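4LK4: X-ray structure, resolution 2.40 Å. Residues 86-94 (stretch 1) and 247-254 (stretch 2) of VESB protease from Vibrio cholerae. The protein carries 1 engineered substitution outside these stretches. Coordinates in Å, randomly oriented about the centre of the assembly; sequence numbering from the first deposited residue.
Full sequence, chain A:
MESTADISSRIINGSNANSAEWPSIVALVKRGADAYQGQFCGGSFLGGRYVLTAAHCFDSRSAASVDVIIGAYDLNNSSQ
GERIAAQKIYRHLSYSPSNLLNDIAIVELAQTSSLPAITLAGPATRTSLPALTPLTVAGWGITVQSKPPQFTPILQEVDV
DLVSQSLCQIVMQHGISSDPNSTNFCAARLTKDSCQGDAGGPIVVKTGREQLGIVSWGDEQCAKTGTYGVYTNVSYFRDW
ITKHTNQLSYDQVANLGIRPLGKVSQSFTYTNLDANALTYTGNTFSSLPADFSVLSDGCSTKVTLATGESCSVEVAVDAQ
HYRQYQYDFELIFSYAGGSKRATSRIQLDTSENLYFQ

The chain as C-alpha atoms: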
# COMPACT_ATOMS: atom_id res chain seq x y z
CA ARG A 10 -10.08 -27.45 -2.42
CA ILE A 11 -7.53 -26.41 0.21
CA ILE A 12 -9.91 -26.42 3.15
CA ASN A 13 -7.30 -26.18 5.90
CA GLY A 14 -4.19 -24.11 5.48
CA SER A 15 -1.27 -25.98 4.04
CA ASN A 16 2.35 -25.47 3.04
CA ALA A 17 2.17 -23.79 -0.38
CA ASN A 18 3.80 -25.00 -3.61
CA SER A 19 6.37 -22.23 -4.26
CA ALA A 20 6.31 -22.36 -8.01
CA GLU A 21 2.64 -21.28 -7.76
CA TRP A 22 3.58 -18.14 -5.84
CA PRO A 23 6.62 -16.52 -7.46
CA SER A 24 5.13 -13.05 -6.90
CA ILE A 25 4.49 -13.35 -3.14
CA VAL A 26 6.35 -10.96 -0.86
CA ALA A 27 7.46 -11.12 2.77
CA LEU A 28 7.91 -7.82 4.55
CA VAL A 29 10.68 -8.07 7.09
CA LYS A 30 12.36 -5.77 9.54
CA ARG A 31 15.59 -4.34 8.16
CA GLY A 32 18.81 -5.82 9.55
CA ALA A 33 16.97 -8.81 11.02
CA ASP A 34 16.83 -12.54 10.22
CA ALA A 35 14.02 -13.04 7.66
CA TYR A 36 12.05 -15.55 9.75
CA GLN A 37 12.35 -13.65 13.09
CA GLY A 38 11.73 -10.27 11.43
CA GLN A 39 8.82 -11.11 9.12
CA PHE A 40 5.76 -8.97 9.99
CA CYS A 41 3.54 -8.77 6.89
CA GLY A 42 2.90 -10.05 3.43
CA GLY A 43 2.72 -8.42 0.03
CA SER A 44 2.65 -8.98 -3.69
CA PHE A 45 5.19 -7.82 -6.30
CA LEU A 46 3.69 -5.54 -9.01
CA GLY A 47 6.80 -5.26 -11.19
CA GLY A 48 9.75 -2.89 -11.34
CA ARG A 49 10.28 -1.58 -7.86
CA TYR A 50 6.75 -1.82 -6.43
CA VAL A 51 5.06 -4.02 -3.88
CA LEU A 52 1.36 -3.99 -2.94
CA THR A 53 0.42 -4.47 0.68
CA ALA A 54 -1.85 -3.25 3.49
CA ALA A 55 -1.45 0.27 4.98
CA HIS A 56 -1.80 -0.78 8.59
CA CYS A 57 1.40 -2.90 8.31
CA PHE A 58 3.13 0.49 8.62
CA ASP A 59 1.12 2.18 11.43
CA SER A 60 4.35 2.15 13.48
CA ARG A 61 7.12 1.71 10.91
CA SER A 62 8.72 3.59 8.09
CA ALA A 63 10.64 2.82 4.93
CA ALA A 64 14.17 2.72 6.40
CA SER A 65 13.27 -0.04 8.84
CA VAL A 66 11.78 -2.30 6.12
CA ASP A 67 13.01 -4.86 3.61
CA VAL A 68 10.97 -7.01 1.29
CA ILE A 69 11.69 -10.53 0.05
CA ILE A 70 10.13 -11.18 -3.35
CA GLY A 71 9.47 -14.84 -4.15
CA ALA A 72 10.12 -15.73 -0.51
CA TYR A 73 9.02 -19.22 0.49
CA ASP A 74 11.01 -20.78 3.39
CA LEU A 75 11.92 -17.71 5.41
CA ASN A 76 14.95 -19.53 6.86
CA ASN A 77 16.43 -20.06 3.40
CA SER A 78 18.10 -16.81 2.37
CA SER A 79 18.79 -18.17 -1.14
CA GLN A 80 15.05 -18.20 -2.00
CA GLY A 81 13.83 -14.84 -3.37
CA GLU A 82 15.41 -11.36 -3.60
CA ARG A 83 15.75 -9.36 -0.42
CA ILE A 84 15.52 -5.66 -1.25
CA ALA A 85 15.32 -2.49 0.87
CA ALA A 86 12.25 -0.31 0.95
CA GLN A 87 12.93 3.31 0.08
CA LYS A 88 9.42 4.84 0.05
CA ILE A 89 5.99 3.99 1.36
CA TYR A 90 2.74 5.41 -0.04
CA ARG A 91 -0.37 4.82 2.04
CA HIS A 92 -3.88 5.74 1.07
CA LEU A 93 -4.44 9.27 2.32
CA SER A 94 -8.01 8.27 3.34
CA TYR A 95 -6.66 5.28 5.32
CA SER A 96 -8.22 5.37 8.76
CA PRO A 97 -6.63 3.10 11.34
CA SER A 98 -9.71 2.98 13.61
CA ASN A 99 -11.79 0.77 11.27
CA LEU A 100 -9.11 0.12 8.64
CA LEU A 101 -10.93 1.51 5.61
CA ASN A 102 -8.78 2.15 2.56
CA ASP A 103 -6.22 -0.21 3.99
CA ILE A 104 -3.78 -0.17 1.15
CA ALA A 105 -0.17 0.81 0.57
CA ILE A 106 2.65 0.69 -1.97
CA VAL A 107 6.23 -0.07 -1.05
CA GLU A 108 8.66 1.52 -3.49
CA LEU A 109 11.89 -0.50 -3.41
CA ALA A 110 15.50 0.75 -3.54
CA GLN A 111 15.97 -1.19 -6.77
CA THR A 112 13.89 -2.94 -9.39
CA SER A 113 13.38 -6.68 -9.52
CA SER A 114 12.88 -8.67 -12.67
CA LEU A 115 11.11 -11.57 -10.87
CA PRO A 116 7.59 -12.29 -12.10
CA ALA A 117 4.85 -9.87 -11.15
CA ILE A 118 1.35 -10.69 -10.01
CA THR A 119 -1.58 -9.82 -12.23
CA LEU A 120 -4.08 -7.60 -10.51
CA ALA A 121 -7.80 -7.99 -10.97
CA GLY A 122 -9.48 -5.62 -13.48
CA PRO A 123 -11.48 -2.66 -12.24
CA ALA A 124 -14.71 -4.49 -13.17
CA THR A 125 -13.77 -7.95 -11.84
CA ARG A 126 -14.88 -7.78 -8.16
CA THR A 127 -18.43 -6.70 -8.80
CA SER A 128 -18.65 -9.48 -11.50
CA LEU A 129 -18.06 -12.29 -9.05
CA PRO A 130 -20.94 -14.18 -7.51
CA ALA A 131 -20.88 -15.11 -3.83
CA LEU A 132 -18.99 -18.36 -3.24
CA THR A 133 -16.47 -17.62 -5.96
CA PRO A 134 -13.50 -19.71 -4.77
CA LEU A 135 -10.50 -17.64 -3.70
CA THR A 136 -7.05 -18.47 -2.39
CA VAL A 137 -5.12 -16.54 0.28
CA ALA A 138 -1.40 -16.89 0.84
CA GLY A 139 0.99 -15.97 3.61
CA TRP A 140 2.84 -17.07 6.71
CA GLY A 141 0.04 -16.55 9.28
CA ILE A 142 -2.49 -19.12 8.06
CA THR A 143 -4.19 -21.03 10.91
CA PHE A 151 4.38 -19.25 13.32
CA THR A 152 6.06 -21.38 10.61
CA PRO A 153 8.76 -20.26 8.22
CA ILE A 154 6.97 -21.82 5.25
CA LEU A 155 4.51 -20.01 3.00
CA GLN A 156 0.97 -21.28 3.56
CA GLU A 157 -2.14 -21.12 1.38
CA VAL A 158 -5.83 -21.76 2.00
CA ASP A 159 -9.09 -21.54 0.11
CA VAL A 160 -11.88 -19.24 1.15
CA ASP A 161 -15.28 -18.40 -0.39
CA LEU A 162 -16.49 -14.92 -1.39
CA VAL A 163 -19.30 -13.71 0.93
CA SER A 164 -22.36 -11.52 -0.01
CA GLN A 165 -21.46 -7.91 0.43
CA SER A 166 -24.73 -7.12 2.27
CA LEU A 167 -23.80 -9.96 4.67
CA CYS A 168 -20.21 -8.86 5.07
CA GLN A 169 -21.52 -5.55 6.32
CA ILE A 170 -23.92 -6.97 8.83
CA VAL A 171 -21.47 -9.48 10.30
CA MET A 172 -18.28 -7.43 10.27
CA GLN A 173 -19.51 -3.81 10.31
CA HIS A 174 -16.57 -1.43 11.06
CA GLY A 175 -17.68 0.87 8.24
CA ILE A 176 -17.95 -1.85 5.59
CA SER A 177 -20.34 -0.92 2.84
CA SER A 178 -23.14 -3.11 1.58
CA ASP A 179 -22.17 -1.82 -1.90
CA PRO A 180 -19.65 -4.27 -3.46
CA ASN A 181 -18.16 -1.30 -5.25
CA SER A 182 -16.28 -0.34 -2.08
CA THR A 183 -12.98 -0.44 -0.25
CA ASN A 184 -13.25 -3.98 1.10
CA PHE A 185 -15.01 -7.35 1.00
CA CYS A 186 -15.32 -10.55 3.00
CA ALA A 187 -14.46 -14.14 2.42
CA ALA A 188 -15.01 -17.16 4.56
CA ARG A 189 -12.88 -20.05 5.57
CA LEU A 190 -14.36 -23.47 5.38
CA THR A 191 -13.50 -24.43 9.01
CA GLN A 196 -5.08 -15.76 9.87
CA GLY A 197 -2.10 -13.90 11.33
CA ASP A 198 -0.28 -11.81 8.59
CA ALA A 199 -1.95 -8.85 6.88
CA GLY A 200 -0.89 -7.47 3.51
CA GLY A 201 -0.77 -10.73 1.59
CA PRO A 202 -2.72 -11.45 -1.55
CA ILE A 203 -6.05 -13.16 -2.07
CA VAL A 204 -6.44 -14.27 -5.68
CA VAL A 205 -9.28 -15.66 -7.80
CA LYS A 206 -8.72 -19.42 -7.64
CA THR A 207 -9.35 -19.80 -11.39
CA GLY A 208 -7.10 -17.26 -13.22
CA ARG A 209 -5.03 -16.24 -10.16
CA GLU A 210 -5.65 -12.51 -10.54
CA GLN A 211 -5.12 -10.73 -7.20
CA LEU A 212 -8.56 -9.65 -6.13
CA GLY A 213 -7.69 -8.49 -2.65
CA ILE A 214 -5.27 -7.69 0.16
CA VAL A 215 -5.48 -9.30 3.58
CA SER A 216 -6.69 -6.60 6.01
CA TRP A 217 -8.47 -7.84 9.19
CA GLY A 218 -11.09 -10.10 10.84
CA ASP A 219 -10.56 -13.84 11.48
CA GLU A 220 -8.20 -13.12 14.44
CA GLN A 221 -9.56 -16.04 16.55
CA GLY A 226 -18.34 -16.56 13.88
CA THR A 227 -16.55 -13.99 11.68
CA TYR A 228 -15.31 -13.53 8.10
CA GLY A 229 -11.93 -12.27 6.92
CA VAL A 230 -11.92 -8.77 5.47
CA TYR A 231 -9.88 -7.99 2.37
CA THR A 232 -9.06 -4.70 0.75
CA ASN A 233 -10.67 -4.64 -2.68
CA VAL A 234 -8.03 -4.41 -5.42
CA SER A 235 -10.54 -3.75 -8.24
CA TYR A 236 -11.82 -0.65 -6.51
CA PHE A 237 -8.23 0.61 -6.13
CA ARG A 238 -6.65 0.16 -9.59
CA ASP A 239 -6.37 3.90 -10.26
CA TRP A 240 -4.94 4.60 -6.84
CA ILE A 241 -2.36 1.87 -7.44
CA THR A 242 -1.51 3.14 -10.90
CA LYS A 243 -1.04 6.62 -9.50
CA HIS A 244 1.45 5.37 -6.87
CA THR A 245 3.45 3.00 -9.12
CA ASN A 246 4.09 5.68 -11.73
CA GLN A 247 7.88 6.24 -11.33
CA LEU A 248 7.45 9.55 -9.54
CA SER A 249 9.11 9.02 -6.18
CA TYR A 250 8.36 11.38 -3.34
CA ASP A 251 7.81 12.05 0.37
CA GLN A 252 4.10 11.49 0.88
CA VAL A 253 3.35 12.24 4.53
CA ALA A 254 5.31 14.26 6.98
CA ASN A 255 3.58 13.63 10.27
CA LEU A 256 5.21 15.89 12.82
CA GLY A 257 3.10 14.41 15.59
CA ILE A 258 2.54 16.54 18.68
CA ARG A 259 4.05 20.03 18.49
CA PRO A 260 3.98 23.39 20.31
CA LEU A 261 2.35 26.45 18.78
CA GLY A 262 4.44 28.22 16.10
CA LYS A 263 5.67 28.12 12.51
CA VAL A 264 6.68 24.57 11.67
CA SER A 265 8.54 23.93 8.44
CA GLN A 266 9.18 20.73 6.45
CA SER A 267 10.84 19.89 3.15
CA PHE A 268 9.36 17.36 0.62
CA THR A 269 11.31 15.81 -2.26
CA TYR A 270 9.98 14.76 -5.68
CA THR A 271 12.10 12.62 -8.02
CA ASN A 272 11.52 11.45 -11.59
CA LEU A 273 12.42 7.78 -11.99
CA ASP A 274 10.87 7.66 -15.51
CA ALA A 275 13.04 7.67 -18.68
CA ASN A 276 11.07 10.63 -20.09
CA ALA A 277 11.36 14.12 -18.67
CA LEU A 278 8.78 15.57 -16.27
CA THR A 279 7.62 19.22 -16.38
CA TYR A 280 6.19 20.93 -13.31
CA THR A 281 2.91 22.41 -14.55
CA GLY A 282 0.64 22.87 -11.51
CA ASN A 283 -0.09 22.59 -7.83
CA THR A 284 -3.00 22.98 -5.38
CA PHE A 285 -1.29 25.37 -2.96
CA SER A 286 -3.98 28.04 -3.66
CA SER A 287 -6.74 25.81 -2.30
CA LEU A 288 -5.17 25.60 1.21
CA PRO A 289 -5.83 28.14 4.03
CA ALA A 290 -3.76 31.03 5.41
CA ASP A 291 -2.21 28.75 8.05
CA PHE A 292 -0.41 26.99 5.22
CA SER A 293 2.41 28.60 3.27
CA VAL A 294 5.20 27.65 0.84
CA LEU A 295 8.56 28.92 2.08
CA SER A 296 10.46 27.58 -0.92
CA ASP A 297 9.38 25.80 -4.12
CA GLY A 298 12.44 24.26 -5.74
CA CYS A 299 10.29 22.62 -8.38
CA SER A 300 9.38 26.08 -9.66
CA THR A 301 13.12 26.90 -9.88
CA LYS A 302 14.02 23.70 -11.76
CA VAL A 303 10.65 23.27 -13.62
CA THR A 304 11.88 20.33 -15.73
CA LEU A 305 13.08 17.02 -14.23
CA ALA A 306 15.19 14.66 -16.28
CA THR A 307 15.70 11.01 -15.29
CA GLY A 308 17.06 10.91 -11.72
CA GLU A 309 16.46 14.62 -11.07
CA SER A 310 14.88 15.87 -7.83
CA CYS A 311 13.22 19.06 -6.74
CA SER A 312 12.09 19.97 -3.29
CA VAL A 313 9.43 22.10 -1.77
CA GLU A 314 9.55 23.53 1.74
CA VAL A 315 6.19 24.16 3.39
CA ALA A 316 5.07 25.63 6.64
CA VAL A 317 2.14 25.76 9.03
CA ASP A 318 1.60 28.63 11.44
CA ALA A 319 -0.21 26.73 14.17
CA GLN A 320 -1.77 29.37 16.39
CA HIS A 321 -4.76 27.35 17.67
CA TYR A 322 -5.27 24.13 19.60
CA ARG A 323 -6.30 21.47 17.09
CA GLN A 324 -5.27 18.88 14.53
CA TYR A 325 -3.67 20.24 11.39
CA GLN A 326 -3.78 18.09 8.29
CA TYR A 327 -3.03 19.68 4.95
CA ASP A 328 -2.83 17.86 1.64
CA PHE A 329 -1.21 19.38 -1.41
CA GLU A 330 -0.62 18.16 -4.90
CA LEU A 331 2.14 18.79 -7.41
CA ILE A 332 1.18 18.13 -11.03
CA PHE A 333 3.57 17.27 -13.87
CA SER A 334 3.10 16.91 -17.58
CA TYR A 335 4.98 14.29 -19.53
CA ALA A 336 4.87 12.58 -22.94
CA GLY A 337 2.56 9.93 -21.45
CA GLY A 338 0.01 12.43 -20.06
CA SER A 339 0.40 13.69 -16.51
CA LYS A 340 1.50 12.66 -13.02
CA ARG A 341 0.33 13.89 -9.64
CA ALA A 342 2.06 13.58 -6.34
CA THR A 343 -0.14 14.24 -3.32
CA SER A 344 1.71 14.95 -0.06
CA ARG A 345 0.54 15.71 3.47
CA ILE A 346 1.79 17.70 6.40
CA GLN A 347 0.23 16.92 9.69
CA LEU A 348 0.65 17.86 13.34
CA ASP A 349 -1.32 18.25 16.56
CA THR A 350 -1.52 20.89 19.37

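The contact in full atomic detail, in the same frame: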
# COMPACT_ATOMS: atom_id res chain seq x y z
N ALA A 86 13.29 -1.26 1.26
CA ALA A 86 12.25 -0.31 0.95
C ALA A 86 12.90 1.08 0.92
O ALA A 86 13.83 1.35 1.69
CB ALA A 86 11.17 -0.37 2.00
N GLN A 87 12.47 1.94 0.01
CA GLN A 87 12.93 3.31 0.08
C GLN A 87 11.79 4.30 0.27
O GLN A 87 11.99 5.32 0.94
CB GLN A 87 13.83 3.70 -1.09
CG GLN A 87 13.14 4.17 -2.35
CD GLN A 87 14.13 4.59 -3.44
OE1 GLN A 87 15.35 4.59 -3.22
NE2 GLN A 87 13.60 4.95 -4.61
N LYS A 88 10.60 4.03 -0.27
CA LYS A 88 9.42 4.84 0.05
C LYS A 88 8.17 4.01 0.30
O LYS A 88 7.99 2.93 -0.26
CB LYS A 88 9.17 5.87 -1.07
CG LYS A 88 10.24 6.96 -1.21
CD LYS A 88 9.97 8.13 -0.28
CE LYS A 88 11.21 9.01 0.03
NZ LYS A 88 12.18 9.17 -1.08
N ILE A 89 7.29 4.55 1.11
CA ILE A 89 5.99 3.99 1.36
C ILE A 89 4.91 5.03 1.00
O ILE A 89 5.00 6.19 1.37
CB ILE A 89 5.90 3.51 2.82
CG1 ILE A 89 6.77 2.26 2.98
CG2 ILE A 89 4.46 3.12 3.17
CD1 ILE A 89 6.89 1.70 4.39
N TYR A 90 3.91 4.60 0.23
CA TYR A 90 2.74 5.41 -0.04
C TYR A 90 1.54 4.71 0.57
O TYR A 90 1.26 3.57 0.23
CB TYR A 90 2.53 5.62 -1.56
CG TYR A 90 3.79 6.12 -2.20
CD1 TYR A 90 4.75 5.26 -2.67
CD2 TYR A 90 4.05 7.46 -2.26
CE1 TYR A 90 5.93 5.72 -3.22
CE2 TYR A 90 5.21 7.94 -2.83
CZ TYR A 90 6.16 7.07 -3.30
OH TYR A 90 7.34 7.58 -3.84
N ARG A 91 0.86 5.37 1.50
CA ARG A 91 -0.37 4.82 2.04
C ARG A 91 -1.55 5.60 1.53
O ARG A 91 -1.42 6.76 1.19
CB ARG A 91 -0.35 4.92 3.55
CG ARG A 91 0.81 4.19 4.21
CD ARG A 91 0.98 4.74 5.62
NE ARG A 91 0.47 3.80 6.60
CZ ARG A 91 -0.03 4.12 7.79
NH1 ARG A 91 -0.16 5.38 8.19
NH2 ARG A 91 -0.44 3.12 8.58
N HIS A 92 -2.72 4.99 1.50
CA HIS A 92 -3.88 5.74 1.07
C HIS A 92 -4.10 6.90 2.01
O HIS A 92 -4.06 6.73 3.21
CB HIS A 92 -5.12 4.87 1.02
CG HIS A 92 -6.14 5.38 0.06
ND1 HIS A 92 -6.99 6.42 0.36
CD2 HIS A 92 -6.43 5.02 -1.21
CE1 HIS A 92 -7.76 6.67 -0.67
NE2 HIS A 92 -7.44 5.84 -1.64
N LEU A 93 -4.31 8.09 1.48
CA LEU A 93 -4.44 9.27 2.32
C LEU A 93 -5.78 9.34 3.05
O LEU A 93 -5.93 10.12 4.00
CB LEU A 93 -4.17 10.53 1.50
CG LEU A 93 -2.70 10.68 1.07
CD1 LEU A 93 -2.55 11.97 0.28
CD2 LEU A 93 -1.76 10.71 2.26
N SER A 94 -6.74 8.51 2.62
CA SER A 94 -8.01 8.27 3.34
C SER A 94 -7.98 7.00 4.22
O SER A 94 -8.99 6.62 4.81
CB SER A 94 -9.19 8.23 2.35
OG SER A 94 -9.28 9.48 1.65
N GLN A 247 6.48 5.79 -11.18
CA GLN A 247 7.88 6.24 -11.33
C GLN A 247 8.12 7.72 -11.03
O GLN A 247 9.06 8.35 -11.54
CB GLN A 247 8.42 5.86 -12.71
CG GLN A 247 8.28 4.38 -13.03
CD GLN A 247 8.74 4.07 -14.43
OE1 GLN A 247 9.85 3.59 -14.63
NE2 GLN A 247 7.89 4.36 -15.42
N LEU A 248 7.25 8.26 -10.17
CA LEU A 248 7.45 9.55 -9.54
C LEU A 248 7.59 9.23 -8.06
O LEU A 248 6.62 8.89 -7.40
CB LEU A 248 6.24 10.46 -9.79
CG LEU A 248 6.22 11.82 -9.08
CD1 LEU A 248 7.52 12.56 -9.36
CD2 LEU A 248 5.01 12.66 -9.47
N SER A 249 8.82 9.32 -7.57
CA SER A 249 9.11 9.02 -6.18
C SER A 249 9.15 10.27 -5.31
O SER A 249 9.90 11.22 -5.59
CB SER A 249 10.44 8.30 -6.06
OG SER A 249 10.75 8.07 -4.70
N TYR A 250 8.40 10.25 -4.23
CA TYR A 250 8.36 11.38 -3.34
C TYR A 250 7.97 11.08 -1.89
O TYR A 250 7.40 10.03 -1.57
CB TYR A 250 7.39 12.39 -3.93
CG TYR A 250 5.96 11.91 -4.00
CD1 TYR A 250 5.53 11.07 -5.02
CD2 TYR A 250 5.04 12.32 -3.04
CE1 TYR A 250 4.21 10.63 -5.09
CE2 TYR A 250 3.72 11.88 -3.10
CZ TYR A 250 3.30 11.04 -4.13
OH TYR A 250 1.97 10.65 -4.20
N ASP A 251 8.26 12.05 -1.03
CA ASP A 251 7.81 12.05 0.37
C ASP A 251 6.31 12.33 0.39
O ASP A 251 5.85 13.44 0.00
CB ASP A 251 8.56 13.12 1.18
CG ASP A 251 10.07 12.99 1.10
OD1 ASP A 251 10.57 11.91 1.46
OD2 ASP A 251 10.77 13.94 0.68
N GLN A 252 5.54 11.36 0.86
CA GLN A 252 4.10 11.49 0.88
C GLN A 252 3.61 12.24 2.12
O GLN A 252 2.93 13.24 2.00
CB GLN A 252 3.45 10.13 0.84
CG GLN A 252 1.98 10.17 0.44
CD GLN A 252 1.25 8.87 0.77
OE1 GLN A 252 1.66 8.11 1.65
NE2 GLN A 252 0.15 8.62 0.08
N VAL A 253 3.97 11.75 3.30
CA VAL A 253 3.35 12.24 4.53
C VAL A 253 4.46 12.62 5.45
O VAL A 253 5.30 11.81 5.80
CB VAL A 253 2.49 11.15 5.24
CG1 VAL A 253 1.93 11.68 6.55
CG2 VAL A 253 1.34 10.72 4.37
N ALA A 254 4.45 13.86 5.89
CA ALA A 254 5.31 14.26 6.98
C ALA A 254 4.39 14.45 8.14
O ALA A 254 3.64 15.41 8.18
CB ALA A 254 6.02 15.54 6.63
O HOH W 1 6.51 8.49 0.47

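Strand 86-91 and the short strand 248-250 cross almost at right angles, at 91°, and their axes come no closer than 7.9 Å. At that angle the two strands cannot pair as neighbours in a sheet, and the direct hydrogen bonds each use a side chain.

Gln252 points toward stretch 1 and reads the backbone of Arg91 with both ends of its amide. Arg91 N donates to Gln252 OE1 at 2.9 Å, and Gln252 NE2 donates to Arg91 O at 2.7 Å. The side chain thus satisfies both backbone polar groups of Arg91, much as a neighbouring strand would.

Tyr90 returns the arrangement. Its OH accepts a hydrogen bond from Tyr250 N at 2.9 Å and is also bonded elsewhere in the structure. Tyr90 CE2 lies over one face of the Tyr250 ring, 3.7 Å from Tyr250 CE1; the ring planes meet obliquely, at 51°.

A water fills the gap between the backbones. It donates to Ile89 O (2.9 Å) and Tyr250 O (2.7 Å), and accepts from Gln252 N (3.1 Å).

At one end, Leu93 CD2 packs against Val253 CG2 at 3.7 Å. Lys88 NZ and Asp251 OD1 have opposite charges but stand 4.1 Å apart, too far for a salt bridge. Asp251 OD2 is bonded elsewhere.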